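Local coordinates for oxidoreductase, short chain dehydrogenase/reductase family protein (Collinsella aerofaciens ATCC 25986, PDB 5GT9), which catalyses the NADPH-dependent reduction of the 7-oxo group of 7-oxolithocholate to the 7beta-hydroxyl of ursodeoxycholate, at the interface of chains A and B. Residues are numbered along the deposited sequence; one frame, centred on the assembly and turned at random. Chains: chain A/B, Oxidoreductase, short chain dehydrogenase/reductase family protein.

Contact 1 and contact 2 are two patches of the same homodimer interface, their C-alpha centres about 26 Å apart, and they have no residue in common. Both draw on the C-terminal part of chain B: helix 235-247 supplies contact 2 and the last two residues of the chain supply contact 1. The catalytic A:Tyr156 lies about 12 Å from the centre of contact 1 and about 16 Å from that of contact 2. The C-terminal 27 residues are required for activity, and this reach of one subunit's tail towards the other's active site may be part of the reason.

Contact 1: the interface of chains A and B. Residues chain A 256-257, 260-261; chain B 262-263.
B:Asp263, the last residue of chain B, presents two carboxylates to chain A, and a tyrosine meets each. Its side-chain OD2 takes a hydrogen bond from the phenol OH of A:Tyr256, 2.7 Å away, on the anti lone pair; the oxygen lies at the edge of the ring, in its plane. The terminal carboxylate atom OXT accepts from the OH of A:Tyr261 at 3.2 Å. Tyrosine suits both places, a rigid ring carrying a donor at its tip. The other terminal oxygen, O, is gripped by B:Arg262, whose NE and NH1 both give it somewhat bent hydrogen bonds of 3.0 Å, side-on and in the guanidinium plane. The arginine's bend at chi3 (-67°) folds its guanidinium back for this, probably balancing the chain-end charge. NH1 also lies 3.1 Å from A:Tyr261 OH, close enough for a hydrogen bond. A:Phe260 gives the tail a flat apolar surface: B:Asp263 N stands 3.6 Å above its ring plane, towards the rim, while CE1 touches CB of B:Arg262 at 3.4 Å. An alanine in place of A:Phe260 would probably open a gap beneath the tail and let the B:Arg262 chain and terminal carboxylate drift from A:Tyr261. A:Met257's flexible thioether end fits its methyl CE against B:Asp263 CB. The pocket is formed by the end of helix 250-258 of chain A and the loop after it, so the two C-terminal segments meet.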
# COMPACT_ATOMS: atom_id res chain seq x y z
N TYR A 256 -4.37 9.07 26.87
CA TYR A 256 -3.31 8.68 25.89
C TYR A 256 -3.80 8.91 24.45
O TYR A 256 -3.16 9.61 23.65
CB TYR A 256 -2.84 7.25 26.13
CG TYR A 256 -1.99 6.78 24.98
CD1 TYR A 256 -2.58 6.20 23.86
CD2 TYR A 256 -0.61 7.03 24.94
CE1 TYR A 256 -1.82 5.81 22.77
CE2 TYR A 256 0.16 6.63 23.85
CZ TYR A 256 -0.46 6.03 22.78
OH TYR A 256 0.22 5.65 21.64
N MET A 257 -5.00 8.43 24.14
CA MET A 257 -5.56 8.65 22.78
C MET A 257 -5.74 10.13 22.40
O MET A 257 -5.66 10.47 21.23
CB MET A 257 -6.85 7.89 22.56
CG MET A 257 -6.72 6.41 22.74
SD MET A 257 -5.67 5.67 21.49
CE MET A 257 -6.45 6.18 20.00
N PHE A 260 -2.54 13.46 21.51
CA PHE A 260 -1.95 13.75 20.20
C PHE A 260 -2.52 15.02 19.65
O PHE A 260 -1.94 15.66 18.78
CB PHE A 260 -2.13 12.55 19.26
CG PHE A 260 -1.35 11.38 19.69
CD1 PHE A 260 0.01 11.35 19.49
CD2 PHE A 260 -1.93 10.34 20.36
CE1 PHE A 260 0.78 10.29 19.92
CE2 PHE A 260 -1.18 9.28 20.78
CZ PHE A 260 0.17 9.23 20.57
N TYR A 261 -3.60 15.48 20.24
CA TYR A 261 -4.31 16.59 19.69
C TYR A 261 -4.26 17.57 20.77
O TYR A 261 -3.75 17.25 21.86
CB TYR A 261 -5.71 16.11 19.28
CG TYR A 261 -5.62 14.80 18.50
CD1 TYR A 261 -5.22 14.78 17.15
CD2 TYR A 261 -5.89 13.59 19.10
CE1 TYR A 261 -5.14 13.60 16.46
CE2 TYR A 261 -5.77 12.41 18.43
CZ TYR A 261 -5.44 12.42 17.08
OH TYR A 261 -5.30 11.25 16.40
N ARG B 262 2.28 6.75 16.34
CA ARG B 262 1.36 7.51 17.15
C ARG B 262 -0.05 6.98 16.90
O ARG B 262 -0.27 6.08 16.07
CB ARG B 262 1.45 8.99 16.81
CG ARG B 262 1.34 9.21 15.34
CD ARG B 262 0.84 10.55 15.04
NE ARG B 262 -0.55 10.75 15.47
CZ ARG B 262 -1.15 11.90 15.27
NH1 ARG B 262 -2.38 12.11 15.71
NH2 ARG B 262 -0.47 12.85 14.59
N ASP B 263 -1.01 7.60 17.57
CA ASP B 263 -2.41 7.21 17.50
C ASP B 263 -3.26 8.44 17.32
O ASP B 263 -2.70 9.52 17.10
CB ASP B 263 -2.76 6.44 18.75
CG ASP B 263 -2.13 5.09 18.74
OD1 ASP B 263 -2.63 4.24 18.00
OD2 ASP B 263 -1.14 4.87 19.42
OXT ASP B 263 -4.49 8.35 17.35

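Contact 2: the interface of chains A and B. Residues chain A 18, 22, 192; chain B 236-237, 240.
The loop before helix 19-30 of chain A, that helix itself and the start of helix 192-195 meet the first turns of helix 235-247 of chain B. B:Arg236 is the centre of the patch. Its NE gives a hydrogen bond to the carboxylate oxygen OE1 of A:Glu18, 2.8 Å away, which is also a salt bridge. The nitrogen comes to the syn side of OE1, 17° out of the carboxylate plane. The two flat groups are turned 56° apart, and the second contact, NH1 to OE2 at 3.4 Å, is a weak one; the twist may be why the pairing is uneven. The B:Arg236 side chain leaves its helix with CG anti to the backbone N (chi1 158°) and then bends at chi3, which carries the guanidinium over to the glutamate. A water links OE1 to the backbone O of B:Arg236, 2.7 Å from each. Glutamate suits its place with a chain long enough to reach the arginine and one oxygen serving both NE and the water. Arginine's long chain can pack while its tip pairs with charge. Methylene CE of A:Lys22 lies over one guanidinium face, towards the rim, 3.5 Å above its plane; lysine's flexible methylenes can cover that face while its charged NZ stays 4.6 Å from NH2, a meeting of like charges that A:Glu18 would probably ease. A:Pro192, a compact apolar ring, sets CG 3.8 Å from CG of B:Arg236, while its CB lies beside the amide oxygen OD1 of B:Asn237 (3.5 Å) and packs on CB of B:Ser240. A:Glu18 belongs to the glycine-rich cofactor loop of the Rossmann fold, and both it and B:Ser240 are NADP(+)-binding positions, so the dimer contact adjoins the cofactor site.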
# COMPACT_ATOMS: atom_id res chain seq x y z
N GLU A 18 -10.84 -3.31 -1.13
CA GLU A 18 -9.45 -3.28 -0.75
C GLU A 18 -9.29 -3.69 0.69
O GLU A 18 -10.29 -4.00 1.38
CB GLU A 18 -8.89 -1.86 -0.95
CG GLU A 18 -7.91 -1.71 -2.09
CD GLU A 18 -6.52 -2.15 -1.72
OE1 GLU A 18 -5.69 -2.30 -2.63
OE2 GLU A 18 -6.25 -2.39 -0.53
N LYS A 22 -10.96 -6.95 0.80
CA LYS A 22 -10.31 -7.70 -0.28
C LYS A 22 -9.73 -8.99 0.26
O LYS A 22 -9.88 -10.06 -0.37
CB LYS A 22 -9.20 -6.87 -0.97
CG LYS A 22 -8.31 -7.72 -1.90
CD LYS A 22 -7.28 -6.80 -2.59
CE LYS A 22 -6.19 -7.59 -3.31
NZ LYS A 22 -6.52 -7.60 -4.76
N PRO A 192 -1.58 -0.22 1.20
CA PRO A 192 -0.48 0.03 0.25
C PRO A 192 0.35 1.28 0.56
O PRO A 192 1.56 1.24 0.42
CB PRO A 192 -1.21 0.20 -1.10
CG PRO A 192 -2.43 -0.70 -0.92
CD PRO A 192 -2.86 -0.50 0.53
N ARG B 236 -2.89 -1.35 -7.91
CA ARG B 236 -3.29 -1.20 -6.55
C ARG B 236 -2.76 0.08 -5.91
O ARG B 236 -3.48 0.77 -5.21
CB ARG B 236 -2.77 -2.40 -5.85
CG ARG B 236 -2.60 -2.28 -4.41
CD ARG B 236 -2.56 -3.71 -3.95
NE ARG B 236 -3.43 -3.89 -2.82
CZ ARG B 236 -3.51 -5.01 -2.15
NH1 ARG B 236 -4.32 -5.07 -1.12
NH2 ARG B 236 -2.78 -6.07 -2.51
N ASN B 237 -1.49 0.38 -6.14
CA ASN B 237 -0.92 1.67 -5.69
C ASN B 237 -1.57 2.91 -6.35
O ASN B 237 -1.86 3.89 -5.67
CB ASN B 237 0.60 1.66 -5.92
CG ASN B 237 1.30 0.69 -5.03
OD1 ASN B 237 0.83 0.38 -3.94
ND2 ASN B 237 2.40 0.10 -5.54
N SER B 240 -4.98 3.33 -4.77
CA SER B 240 -4.83 3.77 -3.42
C SER B 240 -4.61 5.26 -3.34
O SER B 240 -5.30 5.99 -2.63
CB SER B 240 -3.70 2.97 -2.74
OG SER B 240 -3.43 3.44 -1.45
O HOH W 1 -5.84 -0.24 -4.31